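Local coordinates for succinate dehydrogenase subunit A (Mycolicibacterium smegmatis MC2 51, PDB 6LUM), which binds FAD and, as the flavoprotein subunit of succinate dehydrogenase, probably oxidises succinate to fumarate and passes the electrons on to the other subunits, at residues His551-Lys556 with Asp568-Val573; Asn527-Arg532 with Thr546-His551; Phe469-Thr474 with Ala536-Pro541; Glu84-Glu89 with Asn405-Arg410; Ala174-Thr179 with Asn374-Leu379. All blocks are in the same frame, centred on the assembly; numbering follows the deposited sequence.

Interaction 1 of 5, residues His551-Lys556 with Asp568-Val573; sequences HTMAYK and DYKPVV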
# COMPACT_ATOMS: atom_id res chain seq x y z
N HIS D 551 -17.16 36.65 38.45
CA HIS D 551 -16.66 37.01 37.14
C HIS D 551 -17.46 38.18 36.60
O HIS D 551 -18.68 38.26 36.79
CB HIS D 551 -16.77 35.83 36.18
CG HIS D 551 -15.93 34.66 36.56
ND1 HIS D 551 -14.56 34.72 36.68
CD2 HIS D 551 -16.27 33.37 36.82
CE1 HIS D 551 -14.09 33.54 37.01
NE2 HIS D 551 -15.11 32.70 37.11
N THR D 552 -16.78 39.10 35.92
CA THR D 552 -17.44 40.19 35.24
C THR D 552 -17.72 39.78 33.81
O THR D 552 -16.87 39.18 33.15
CB THR D 552 -16.56 41.44 35.24
OG1 THR D 552 -16.31 41.85 36.59
CG2 THR D 552 -17.23 42.57 34.50
N MET D 553 -18.92 40.08 33.32
CA MET D 553 -19.29 39.77 31.95
C MET D 553 -19.75 41.05 31.27
O MET D 553 -20.50 41.83 31.85
CB MET D 553 -20.38 38.70 31.90
CG MET D 553 -19.95 37.42 32.57
SD MET D 553 -21.02 36.03 32.21
CE MET D 553 -20.60 35.76 30.50
N ALA D 554 -19.28 41.27 30.05
CA ALA D 554 -19.54 42.50 29.33
C ALA D 554 -20.27 42.19 28.03
O ALA D 554 -19.87 41.27 27.31
CB ALA D 554 -18.24 43.25 29.04
N TYR D 555 -21.33 42.95 27.76
CA TYR D 555 -22.11 42.84 26.54
C TYR D 555 -22.06 44.16 25.79
O TYR D 555 -22.16 45.23 26.40
CB TYR D 555 -23.58 42.50 26.83
CG TYR D 555 -23.81 41.27 27.66
CD1 TYR D 555 -23.74 41.32 29.04
CD2 TYR D 555 -24.14 40.07 27.07
CE1 TYR D 555 -23.97 40.21 29.80
CE2 TYR D 555 -24.37 38.95 27.82
CZ TYR D 555 -24.28 39.03 29.19
OH TYR D 555 -24.51 37.91 29.95
N LYS D 556 -21.93 44.09 24.48
CA LYS D 556 -21.93 45.27 23.63
C LYS D 556 -23.35 45.59 23.20
O LYS D 556 -24.13 44.69 22.89
CB LYS D 556 -21.05 45.03 22.40
CG LYS D 556 -20.77 46.27 21.58
CD LYS D 556 -20.20 45.89 20.24
CE LYS D 556 -19.72 47.10 19.48
NZ LYS D 556 -18.57 47.73 20.15
N ASP D 568 -22.68 42.61 33.54
CA ASP D 568 -23.38 41.68 34.41
C ASP D 568 -22.35 40.88 35.20
O ASP D 568 -21.14 40.99 34.97
CB ASP D 568 -24.29 40.76 33.61
CG ASP D 568 -25.45 41.50 32.96
OD1 ASP D 568 -26.13 40.91 32.10
OD2 ASP D 568 -25.68 42.68 33.32
N TYR D 569 -22.83 40.05 36.11
CA TYR D 569 -21.96 39.28 36.98
C TYR D 569 -22.29 37.80 36.89
O TYR D 569 -23.45 37.42 36.68
CB TYR D 569 -22.06 39.75 38.42
CG TYR D 569 -21.15 40.90 38.72
CD1 TYR D 569 -21.62 42.21 38.69
CD2 TYR D 569 -19.82 40.70 39.03
CE1 TYR D 569 -20.79 43.27 38.96
CE2 TYR D 569 -18.98 41.75 39.30
CZ TYR D 569 -19.46 43.03 39.27
OH TYR D 569 -18.62 44.07 39.54
N LYS D 570 -21.27 36.97 37.05
CA LYS D 570 -21.41 35.53 36.97
C LYS D 570 -20.82 34.91 38.23
O LYS D 570 -19.69 35.26 38.61
CB LYS D 570 -20.71 35.00 35.73
CG LYS D 570 -20.59 33.50 35.65
CD LYS D 570 -19.93 33.12 34.34
CE LYS D 570 -19.92 31.63 34.13
NZ LYS D 570 -19.04 31.28 32.99
N PRO D 571 -21.53 34.02 38.91
CA PRO D 571 -21.00 33.46 40.16
C PRO D 571 -19.88 32.47 39.90
O PRO D 571 -19.85 31.78 38.88
CB PRO D 571 -22.22 32.77 40.77
CG PRO D 571 -23.04 32.39 39.60
CD PRO D 571 -22.87 33.50 38.60
N VAL D 572 -18.95 32.42 40.84
CA VAL D 572 -17.80 31.52 40.77
C VAL D 572 -18.12 30.24 41.53
O VAL D 572 -18.65 30.28 42.64
CB VAL D 572 -16.53 32.19 41.31
CG1 VAL D 572 -16.76 32.72 42.70
CG2 VAL D 572 -15.39 31.20 41.32
N VAL D 573 -17.82 29.09 40.91
CA VAL D 573 -18.11 27.80 41.52
C VAL D 573 -17.09 27.51 42.61
O VAL D 573 -15.92 27.89 42.53
CB VAL D 573 -18.09 26.71 40.44
CG1 VAL D 573 -18.75 25.45 40.94
CG2 VAL D 573 -18.78 27.21 39.19

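Interaction 2 of 5, residues Asn527-Arg532 with Thr546-His551; sequences NRKESR and TNYMRH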
# COMPACT_ATOMS: atom_id res chain seq x y z
N ASN D 527 -14.75 49.11 36.76
CA ASN D 527 -15.83 48.57 37.57
C ASN D 527 -15.30 47.88 38.82
O ASN D 527 -15.76 48.15 39.93
CB ASN D 527 -16.66 47.60 36.73
CG ASN D 527 -17.77 46.96 37.51
OD1 ASN D 527 -18.21 47.48 38.54
ND2 ASN D 527 -18.24 45.82 37.04
N ARG D 528 -14.34 46.97 38.66
CA ARG D 528 -13.89 46.16 39.79
C ARG D 528 -13.06 47.00 40.75
O ARG D 528 -11.89 47.29 40.49
CB ARG D 528 -13.09 44.96 39.29
CG ARG D 528 -12.79 43.97 40.37
CD ARG D 528 -12.02 42.78 39.87
NE ARG D 528 -12.85 41.89 39.08
CZ ARG D 528 -13.67 40.99 39.59
NH1 ARG D 528 -13.78 40.87 40.90
NH2 ARG D 528 -14.39 40.22 38.80
N LYS D 529 -13.65 47.38 41.88
CA LYS D 529 -12.98 48.23 42.87
C LYS D 529 -12.34 47.38 43.97
O LYS D 529 -12.71 47.46 45.14
CB LYS D 529 -13.97 49.22 43.46
CG LYS D 529 -14.92 49.84 42.48
CD LYS D 529 -15.86 50.79 43.18
CE LYS D 529 -16.69 51.57 42.18
NZ LYS D 529 -15.83 52.29 41.21
N GLU D 530 -11.37 46.57 43.59
CA GLU D 530 -10.64 45.75 44.54
C GLU D 530 -9.23 45.53 43.99
O GLU D 530 -8.82 46.19 43.03
CB GLU D 530 -11.36 44.43 44.80
CG GLU D 530 -11.35 43.50 43.61
CD GLU D 530 -11.78 42.10 43.97
OE1 GLU D 530 -12.18 41.89 45.12
OE2 GLU D 530 -11.72 41.22 43.09
N SER D 531 -8.49 44.62 44.60
CA SER D 531 -7.14 44.32 44.15
C SER D 531 -6.93 42.81 44.23
O SER D 531 -6.44 42.29 45.23
CB SER D 531 -6.12 45.06 44.98
OG SER D 531 -6.33 46.45 44.88
N ARG D 532 -7.27 42.11 43.15
CA ARG D 532 -7.21 40.65 43.13
C ARG D 532 -6.35 40.20 41.96
O ARG D 532 -6.63 40.54 40.82
CB ARG D 532 -8.60 40.05 43.03
CG ARG D 532 -8.60 38.54 42.91
CD ARG D 532 -9.98 38.03 42.63
NE ARG D 532 -10.95 38.65 43.52
CZ ARG D 532 -11.29 38.15 44.70
NH1 ARG D 532 -10.74 37.02 45.11
NH2 ARG D 532 -12.18 38.77 45.45
N THR D 546 -16.33 39.79 49.59
CA THR D 546 -17.77 39.79 49.82
C THR D 546 -18.56 40.44 48.70
O THR D 546 -19.71 40.08 48.48
CB THR D 546 -18.10 40.50 51.14
OG1 THR D 546 -18.16 41.91 50.91
CG2 THR D 546 -17.03 40.21 52.18
N ASN D 547 -17.96 41.40 48.00
CA ASN D 547 -18.65 42.12 46.94
C ASN D 547 -18.17 41.77 45.54
O ASN D 547 -18.95 41.89 44.60
CB ASN D 547 -18.50 43.63 47.15
CG ASN D 547 -19.74 44.40 46.74
OD1 ASN D 547 -20.43 44.02 45.80
ND2 ASN D 547 -20.01 45.49 47.44
N TYR D 548 -16.92 41.35 45.38
CA TYR D 548 -16.33 41.20 44.06
C TYR D 548 -15.72 39.82 43.86
O TYR D 548 -14.72 39.67 43.15
CB TYR D 548 -15.27 42.27 43.82
CG TYR D 548 -15.84 43.65 43.68
CD1 TYR D 548 -16.64 43.98 42.60
CD2 TYR D 548 -15.57 44.63 44.62
CE1 TYR D 548 -17.17 45.23 42.48
CE2 TYR D 548 -16.10 45.88 44.50
CZ TYR D 548 -16.89 46.18 43.43
OH TYR D 548 -17.42 47.44 43.30
N MET D 549 -16.29 38.79 44.46
CA MET D 549 -15.86 37.44 44.10
C MET D 549 -16.78 36.84 43.04
O MET D 549 -17.42 35.81 43.24
CB MET D 549 -15.78 36.55 45.33
CG MET D 549 -15.15 35.19 45.05
SD MET D 549 -14.88 34.17 46.50
CE MET D 549 -13.45 35.00 47.18
N ARG D 550 -16.86 37.52 41.90
CA ARG D 550 -17.65 37.05 40.78
C ARG D 550 -16.93 37.43 39.49
O ARG D 550 -16.18 38.41 39.45
CB ARG D 550 -19.06 37.65 40.79
CG ARG D 550 -19.90 37.23 41.97
CD ARG D 550 -21.01 38.22 42.23
NE ARG D 550 -20.51 39.58 42.39
CZ ARG D 550 -21.26 40.61 42.74
NH1 ARG D 550 -22.55 40.44 42.97
NH2 ARG D 550 -20.72 41.82 42.87
N HIS D 551 -17.16 36.65 38.45
CA HIS D 551 -16.66 37.01 37.14
C HIS D 551 -17.46 38.18 36.60
O HIS D 551 -18.68 38.26 36.79
CB HIS D 551 -16.77 35.83 36.18
CG HIS D 551 -15.93 34.66 36.56
ND1 HIS D 551 -14.56 34.72 36.68
CD2 HIS D 551 -16.27 33.37 36.82
CE1 HIS D 551 -14.09 33.54 37.01
NE2 HIS D 551 -15.11 32.70 37.11

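Interaction 3 of 5, residues Phe469-Thr474 with Ala536-Pro541; sequences FRTEET and AREDYP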
# COMPACT_ATOMS: atom_id res chain seq x y z
N PHE D 469 -0.34 49.16 37.73
CA PHE D 469 -1.07 49.88 38.76
C PHE D 469 -2.12 50.77 38.12
O PHE D 469 -1.81 51.56 37.22
CB PHE D 469 -0.13 50.72 39.63
CG PHE D 469 0.37 49.99 40.84
CD1 PHE D 469 1.71 49.70 40.99
CD2 PHE D 469 -0.51 49.58 41.83
CE1 PHE D 469 2.16 49.03 42.10
CE2 PHE D 469 -0.06 48.90 42.94
CZ PHE D 469 1.28 48.63 43.08
N ARG D 470 -3.36 50.66 38.59
CA ARG D 470 -4.49 51.37 38.01
C ARG D 470 -5.13 52.25 39.07
O ARG D 470 -5.08 51.93 40.26
CB ARG D 470 -5.52 50.40 37.44
CG ARG D 470 -4.91 49.38 36.53
CD ARG D 470 -5.84 48.24 36.25
NE ARG D 470 -5.10 47.05 35.90
CZ ARG D 470 -5.49 46.19 34.97
NH1 ARG D 470 -6.60 46.39 34.30
NH2 ARG D 470 -4.76 45.12 34.71
N THR D 471 -5.71 53.35 38.64
CA THR D 471 -6.40 54.28 39.52
C THR D 471 -7.67 54.73 38.81
O THR D 471 -7.85 54.52 37.61
CB THR D 471 -5.49 55.46 39.87
OG1 THR D 471 -4.20 54.97 40.23
CG2 THR D 471 -6.04 56.24 41.05
N GLU D 472 -8.58 55.36 39.55
CA GLU D 472 -9.81 55.83 38.92
C GLU D 472 -9.52 56.95 37.93
O GLU D 472 -10.07 56.96 36.83
CB GLU D 472 -10.81 56.29 39.97
CG GLU D 472 -12.13 56.71 39.38
CD GLU D 472 -13.30 56.43 40.29
OE1 GLU D 472 -13.20 55.52 41.13
OE2 GLU D 472 -14.33 57.12 40.16
N GLU D 473 -8.66 57.90 38.30
CA GLU D 473 -8.36 59.00 37.40
C GLU D 473 -7.63 58.53 36.16
O GLU D 473 -7.91 58.99 35.05
CB GLU D 473 -7.55 60.07 38.12
CG GLU D 473 -8.32 60.79 39.21
CD GLU D 473 -8.29 60.05 40.52
OE1 GLU D 473 -7.59 59.02 40.61
OE2 GLU D 473 -8.98 60.49 41.47
N THR D 474 -6.69 57.59 36.32
CA THR D 474 -5.98 57.08 35.15
C THR D 474 -6.91 56.29 34.25
O THR D 474 -6.83 56.40 33.02
CB THR D 474 -4.81 56.21 35.57
OG1 THR D 474 -5.30 55.01 36.15
CG2 THR D 474 -3.96 56.94 36.58
N ALA D 536 -4.57 45.19 40.01
CA ALA D 536 -4.28 45.94 41.22
C ALA D 536 -4.77 47.37 41.06
O ALA D 536 -4.68 47.94 39.98
CB ALA D 536 -2.78 45.94 41.52
N ARG D 537 -5.27 47.94 42.15
CA ARG D 537 -5.77 49.31 42.13
C ARG D 537 -5.26 50.03 43.36
O ARG D 537 -5.50 49.60 44.48
CB ARG D 537 -7.30 49.34 42.07
CG ARG D 537 -7.83 49.07 40.70
CD ARG D 537 -9.25 49.54 40.54
NE ARG D 537 -9.43 50.90 41.00
CZ ARG D 537 -10.49 51.64 40.71
NH1 ARG D 537 -10.59 52.87 41.17
NH2 ARG D 537 -11.45 51.15 39.95
N GLU D 538 -4.56 51.15 43.13
CA GLU D 538 -4.07 51.96 44.24
C GLU D 538 -5.19 52.62 45.01
O GLU D 538 -4.97 53.07 46.14
CB GLU D 538 -3.12 53.03 43.72
CG GLU D 538 -1.98 52.51 42.88
CD GLU D 538 -1.09 53.62 42.37
OE1 GLU D 538 -1.27 54.05 41.21
OE2 GLU D 538 -0.21 54.07 43.13
N ASP D 539 -6.39 52.70 44.44
CA ASP D 539 -7.49 53.34 45.14
C ASP D 539 -8.11 52.42 46.18
O ASP D 539 -8.57 52.89 47.22
CB ASP D 539 -8.54 53.79 44.13
CG ASP D 539 -9.33 54.99 44.61
OD1 ASP D 539 -9.23 55.32 45.81
OD2 ASP D 539 -10.04 55.60 43.79
N TYR D 540 -8.13 51.11 45.93
CA TYR D 540 -8.71 50.13 46.84
C TYR D 540 -7.78 48.94 46.93
O TYR D 540 -8.00 47.91 46.29
CB TYR D 540 -10.10 49.71 46.37
CG TYR D 540 -11.00 50.87 46.06
CD1 TYR D 540 -11.52 51.66 47.08
CD2 TYR D 540 -11.34 51.18 44.76
CE1 TYR D 540 -12.34 52.72 46.80
CE2 TYR D 540 -12.16 52.24 44.48
CZ TYR D 540 -12.66 53.01 45.50
OH TYR D 540 -13.48 54.08 45.22
N PRO D 541 -6.72 49.04 47.72
CA PRO D 541 -5.66 48.03 47.73
C PRO D 541 -5.88 46.92 48.75
O PRO D 541 -5.05 46.68 49.63
CB PRO D 541 -4.42 48.87 48.05
CG PRO D 541 -4.95 49.92 48.98
CD PRO D 541 -6.40 50.16 48.62

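Interaction 4 of 5, residues Glu84-Glu89 with Asn405-Arg410; sequences EIMCKE and NVFGRR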
# COMPACT_ATOMS: atom_id res chain seq x y z
N GLU D 84 -10.11 20.92 38.81
CA GLU D 84 -10.11 19.47 38.99
C GLU D 84 -9.97 18.76 37.66
O GLU D 84 -9.10 17.88 37.50
CB GLU D 84 -11.40 19.05 39.67
CG GLU D 84 -11.58 17.57 39.84
CD GLU D 84 -12.92 17.23 40.47
OE1 GLU D 84 -13.69 18.16 40.78
OE2 GLU D 84 -13.20 16.03 40.64
N ILE D 85 -10.84 19.09 36.70
CA ILE D 85 -10.81 18.41 35.42
C ILE D 85 -9.46 18.62 34.75
O ILE D 85 -8.87 17.68 34.20
CB ILE D 85 -11.97 18.89 34.53
CG1 ILE D 85 -13.30 18.47 35.14
CG2 ILE D 85 -11.85 18.30 33.15
CD1 ILE D 85 -14.49 18.95 34.38
N MET D 86 -8.94 19.84 34.81
CA MET D 86 -7.68 20.13 34.14
C MET D 86 -6.56 19.26 34.67
O MET D 86 -5.80 18.69 33.89
CB MET D 86 -7.29 21.60 34.28
CG MET D 86 -6.03 21.91 33.50
SD MET D 86 -5.44 23.60 33.58
CE MET D 86 -4.63 23.61 35.17
N CYS D 87 -6.45 19.12 35.99
CA CYS D 87 -5.32 18.35 36.52
C CYS D 87 -5.48 16.85 36.25
O CYS D 87 -4.56 16.18 35.72
CB CYS D 87 -5.19 18.63 38.01
SG CYS D 87 -4.99 20.39 38.33
N LYS D 88 -6.64 16.30 36.61
CA LYS D 88 -6.79 14.86 36.45
C LYS D 88 -6.90 14.44 35.00
O LYS D 88 -6.89 13.23 34.72
CB LYS D 88 -8.00 14.36 37.24
CG LYS D 88 -9.33 14.80 36.70
CD LYS D 88 -10.44 14.32 37.61
CE LYS D 88 -10.59 12.82 37.52
NZ LYS D 88 -11.76 12.33 38.31
N GLU D 89 -7.00 15.38 34.06
CA GLU D 89 -6.76 15.06 32.66
C GLU D 89 -5.38 15.49 32.20
O GLU D 89 -4.95 15.10 31.11
CB GLU D 89 -7.82 15.70 31.77
CG GLU D 89 -9.23 15.26 32.09
CD GLU D 89 -10.12 15.25 30.86
OE1 GLU D 89 -9.60 15.43 29.75
OE2 GLU D 89 -11.34 15.04 31.01
N ASN D 405 -3.90 21.93 25.84
CA ASN D 405 -4.01 20.51 25.51
C ASN D 405 -5.35 19.93 25.96
O ASN D 405 -6.13 19.42 25.16
CB ASN D 405 -2.85 19.74 26.13
CG ASN D 405 -1.61 19.80 25.30
OD1 ASN D 405 -0.63 20.43 25.67
ND2 ASN D 405 -1.64 19.15 24.15
N VAL D 406 -5.62 20.02 27.27
CA VAL D 406 -6.82 19.41 27.83
C VAL D 406 -8.07 19.94 27.14
O VAL D 406 -8.86 19.18 26.57
CB VAL D 406 -6.88 19.65 29.34
CG1 VAL D 406 -8.16 19.11 29.90
CG2 VAL D 406 -5.70 19.02 30.02
N PHE D 407 -8.26 21.26 27.16
CA PHE D 407 -9.52 21.80 26.69
C PHE D 407 -9.61 21.90 25.18
O PHE D 407 -10.72 21.93 24.66
CB PHE D 407 -9.78 23.14 27.35
CG PHE D 407 -10.03 23.04 28.81
CD1 PHE D 407 -11.23 22.58 29.29
CD2 PHE D 407 -9.05 23.37 29.72
CE1 PHE D 407 -11.46 22.47 30.62
CE2 PHE D 407 -9.28 23.27 31.06
CZ PHE D 407 -10.48 22.82 31.51
N GLY D 408 -8.50 21.86 24.46
CA GLY D 408 -8.59 21.73 23.02
C GLY D 408 -9.04 20.35 22.61
O GLY D 408 -9.85 20.21 21.70
N ARG D 409 -8.56 19.32 23.31
CA ARG D 409 -9.06 17.98 23.03
C ARG D 409 -10.54 17.87 23.36
O ARG D 409 -11.32 17.30 22.59
CB ARG D 409 -8.26 16.96 23.82
CG ARG D 409 -8.75 15.56 23.63
CD ARG D 409 -8.11 14.61 24.61
NE ARG D 409 -9.02 13.53 24.95
CZ ARG D 409 -9.92 13.61 25.92
NH1 ARG D 409 -10.01 14.72 26.64
NH2 ARG D 409 -10.71 12.58 26.17
N ARG D 410 -10.95 18.43 24.51
CA ARG D 410 -12.35 18.39 24.89
C ARG D 410 -13.23 19.09 23.86
O ARG D 410 -14.24 18.54 23.42
CB ARG D 410 -12.54 19.02 26.26
CG ARG D 410 -12.28 18.08 27.40
CD ARG D 410 -12.39 18.81 28.71
NE ARG D 410 -12.68 17.92 29.82
CZ ARG D 410 -13.88 17.40 30.07
NH1 ARG D 410 -14.05 16.60 31.11
NH2 ARG D 410 -14.89 17.67 29.28

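Interaction 5 of 5, residues Ala174-Thr179 with Asn374-Leu379; sequences AGPVAT and NVIPGL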
# COMPACT_ATOMS: atom_id res chain seq x y z
N ALA D 174 -35.73 29.22 18.79
CA ALA D 174 -35.26 28.83 20.11
C ALA D 174 -33.94 29.50 20.50
O ALA D 174 -33.26 29.01 21.40
CB ALA D 174 -35.11 27.31 20.19
N GLY D 175 -33.57 30.59 19.84
CA GLY D 175 -32.32 31.26 20.11
C GLY D 175 -31.45 31.31 18.87
O GLY D 175 -31.87 30.92 17.78
N PRO D 176 -30.23 31.80 19.01
CA PRO D 176 -29.30 31.84 17.88
C PRO D 176 -28.49 30.56 17.78
O PRO D 176 -28.32 29.81 18.74
CB PRO D 176 -28.40 33.04 18.21
CG PRO D 176 -28.75 33.45 19.62
CD PRO D 176 -29.63 32.41 20.21
N VAL D 177 -27.99 30.32 16.57
CA VAL D 177 -27.21 29.13 16.27
C VAL D 177 -26.14 29.53 15.27
O VAL D 177 -26.38 30.35 14.38
CB VAL D 177 -28.10 27.99 15.74
CG1 VAL D 177 -28.66 28.33 14.38
CG2 VAL D 177 -27.35 26.69 15.68
N ALA D 178 -24.93 29.01 15.45
CA ALA D 178 -23.81 29.38 14.61
C ALA D 178 -23.74 28.47 13.40
O ALA D 178 -23.67 27.24 13.54
CB ALA D 178 -22.50 29.31 15.40
N THR D 179 -23.74 29.06 12.22
CA THR D 179 -23.80 28.29 10.99
C THR D 179 -22.56 28.44 10.11
O THR D 179 -22.13 27.46 9.50
CB THR D 179 -25.03 28.68 10.18
OG1 THR D 179 -25.01 30.08 9.91
CG2 THR D 179 -26.28 28.35 10.95
N ASN D 374 -27.11 29.81 29.67
CA ASN D 374 -27.46 29.27 28.36
C ASN D 374 -26.20 28.98 27.55
O ASN D 374 -25.08 29.20 28.00
CB ASN D 374 -28.37 30.24 27.62
CG ASN D 374 -29.69 30.43 28.32
OD1 ASN D 374 -30.68 29.78 27.98
ND2 ASN D 374 -29.72 31.32 29.30
N VAL D 375 -26.39 28.48 26.34
CA VAL D 375 -25.28 28.03 25.50
C VAL D 375 -25.66 28.23 24.04
O VAL D 375 -26.78 27.89 23.63
CB VAL D 375 -24.92 26.56 25.78
CG1 VAL D 375 -24.31 25.93 24.57
CG2 VAL D 375 -23.96 26.46 26.94
N ILE D 376 -24.74 28.77 23.26
CA ILE D 376 -24.93 28.90 21.82
C ILE D 376 -24.74 27.53 21.18
O ILE D 376 -23.67 26.93 21.32
CB ILE D 376 -23.97 29.93 21.21
CG1 ILE D 376 -24.26 31.31 21.76
CG2 ILE D 376 -24.10 29.94 19.71
CD1 ILE D 376 -25.38 32.00 21.07
N PRO D 377 -25.75 26.99 20.50
CA PRO D 377 -25.60 25.67 19.87
C PRO D 377 -24.62 25.72 18.71
O PRO D 377 -24.80 26.49 17.77
CB PRO D 377 -27.02 25.34 19.41
CG PRO D 377 -27.70 26.64 19.33
CD PRO D 377 -27.13 27.47 20.42
N GLY D 378 -23.60 24.88 18.77
CA GLY D 378 -22.63 24.78 17.70
C GLY D 378 -21.61 25.89 17.71
O GLY D 378 -21.35 26.50 16.67
N LEU D 379 -21.04 26.17 18.87
CA LEU D 379 -20.01 27.19 18.99
C LEU D 379 -19.15 26.82 20.18
O LEU D 379 -19.62 26.85 21.32
CB LEU D 379 -20.61 28.58 19.17
CG LEU D 379 -19.68 29.76 18.94
CD1 LEU D 379 -19.11 29.72 17.56
CD2 LEU D 379 -20.41 31.04 19.17

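Interaction 1 of 5, residues His551-Lys556 with Asp568-Val573
His551 opens the pairing with Lys570: His551 N donates to Lys570 O and Lys570 N to His551 O, both at 2.9 Å, which defines an antiparallel hydrogen-bonded pair. The same carbonyl, His551 O, also receives a CA-H contact from Tyr569 CA (3.4 Å), while His551 ND1 turns to Asp236 outside the pair. Thr552 faces Tyr569 in a non-hydrogen-bonded pair; their side chains run side by side, with Thr552 OG1 3.8 Å from Tyr569 CE2. At Met553 the two-bond pattern returns, with Asp568 as partner. Met553 CG lies anti to the carbonyl carbon (chi1 -59°), and beyond it SD packs on Lys570 CB at 3.7 Å. The Tyr555 and Asp568 side chains cross at about a right angle, Tyr555 CE1 lying 3.2 Å from Asp568 OD1. Strands 550-556 and 565-571 thus form a beta hairpin. Since Arg566 pairs with Asp568 and Glu235 with Lys570, both charges are answered outside the two segments, and four backbone bonds carry the polar pairing between them.

Interaction 2 of 5, residues Asn527-Arg532 with Thr546-His551
The Tyr548 ring has the backbone N of Lys529 over one face, 3.8 Å above the plane and offset toward the rim, while the Lys529 side chain brings CG to 3.6 Å from Tyr548 OH. The Arg528 guanidinium is used at its edge: Tyr548 O and Arg550 O both lie within 2° of its plane. Arg528 NH2 meets Arg550 O at 2.6 Å, almost along the C=O axis and with a nearly straight N-H (165°); Arg528 NH1 reaches Tyr548 O at 2.7 Å with a more bent one. At the edge of the Arg532 guanidinium lies Glu530 OE2, 2.7 Å from Arg532 NE. Arg528, Glu530 and Arg532 form a salt-bridge network that braces the loop after helix 503-527 internally, and the two Arg528 bonds to carbonyls tie that loop to the lead-in of strand 550-556. Arg532 grips the carboxylate side-on, NE to OE2 and NH2 to OE1, the latter through the syn lone pair. Arg528 NH1 and Arg532 NE approach Glu530 OE2 from opposite faces of its plane. Glu530 CG sits between the backbone N and the carbonyl carbon (chi1 69°), and the carboxylate beyond it packs on Tyr548, OE1 lying 3.4 Å from Tyr548 CB. Glu238 pairs with Arg528 NE and Asp545 with Arg532 NH2.

Interaction 3 of 5, residues Phe469-Thr474 with Ala536-Pro541
Arg470 and Arg537 meet through their backbones in a single bridge, their CA atoms 4.8 Å apart. Two hydrogen bonds flank it: Glu538 N donates to Arg470 O at 3.0 Å, and Arg470 N makes a weak bond to Ala536 O at 3.3 Å. Arg470 O is also approached by the CA-H of Arg537. The apolar contacts lie around Phe469. Its ring atom CD2 comes 3.4 Å from Glu538 CG, the two side chains crossing at about a right angle, and CE2 lies 4.3 Å from Ala536 CB. Helix 287-299 adds Val295 and Leu296 to the surroundings of this ring. The charged contacts are looser. Arg537 NH1 forms a long salt bridge to Glu472 OE1 (3.7 Å), which lies in the guanidinium plane at its edge, and another long one to Asp539 OD2 (3.8 Å) within its own segment. A face of the same guanidinium carries Tyr540 CD2. The contact joins the start of helix 472-488 to the loop between helix 503-527 and strand 550-556. With Glu472 OE1 and Asp539 OD2 only 4.1 Å apart, the positive charge of Arg537 would be expected to offset the repulsion between the two carboxylates.

Interaction 4 of 5, residues Glu84-Glu89 with Asn405-Arg410
Glu89 CG stands anti to the carbonyl carbon (chi1 -60°) and the chain bends at chi2; its carboxylate meets Arg409 and Arg410 from the other helix. Glu89 OE1 makes a salt bridge with Arg409 NH1 at 3.2 Å. Glu89 OE2 takes Arg410 NH1 at 3.1 Å, a salt bridge whose hydrogen bond is weak, since its N-H is strongly bent (123°). The carboxylate is turned well away from the Arg409 guanidinium plane but lies closer to that of Arg410. Ile85 also crosses Arg410 at about a right angle, its CG2 lying against the guanidinium, 3.4 Å from Arg410 NH1. The rest of the contact is apolar: Glu89 CB touches Val406 CG1 at 3.9 Å and Met86 CB meets Phe407 CE2 at 4.1 Å. Met86 lies about 9 Å from the FAD by its side chain. The two segment axes pass 9.9 Å apart at 99°, close to perpendicular. Helix 80-100 is thereby set across helix 399-421, with Cys87 turned to helix 63-73, and Arg409 also touching helix 16-28.

Interaction 5 of 5, residues Ala174-Thr179 with Asn374-Leu379
Val177 and Pro377 pack together, their side chains crossing at about a right angle with Val177 CG2 3.7 Å from Pro377 CG. The same methyl lies 3.3 Å from Pro377 O, and Pro377 CD stands 3.1 Å from Pro176 O. Val177 CG2 is anti to the backbone N, the position that points it at Pro377. Two further apolar contacts join it: Pro176 CG meets Ile376 CD1 at 3.9 Å, and Ala178 CB meets Leu379 CD1 at 4.0 Å. The polar link between the segments is one weak hydrogen bond, Ala178 N to Pro377 O, long at 3.4 Å although its N-H is nearly straight (170°). Ala178 CB also lies 3.3 Å from Gly378 O. What positions the second segment is a corner at Pro377 and Gly378; the positive phi of Gly378 (79°) favours glycine there. Gly175, at the start of the strand, likewise has backbone angles that call for glycine. Farther out, Ile376 and Leu379 bond through their backbones to Val368, and Leu379 packs on Ile199 and Phe201 of strand 198-201. Strand 175-185 lies between strands 191-195 and 162-172 in the mixed sheet, while strand 379-381 is an outermost strand, within this chain, of the parallel sheet. The contact therefore joins the two sheets of the FAD-binding part, beside the turn that leads into strand 379-381.

How the interactions relate
From the N terminus, interaction 4 opens at Glu84-Glu89 and closes far along the chain at Asn405-Arg410, joining helix 80-100 to helix 399-421. Interaction 5 opens and closes within that span, linking the mixed and parallel sheets. The remaining three follow in the C-terminal part. Interaction 3 opens at 469-474 and interaction 2 at 527-532; interaction 3 then closes at 536-541 before interaction 2 closes at 546-551, making the two cross. They touch where Ser531 OG lies 2.6 Å from Tyr540 O, a probable hydrogen bond. Interaction 1 starts at His551, shared with interaction 2, and closes the last hairpin. Interactions 1 to 3 thus run continuously from that hairpin to helix 472-488.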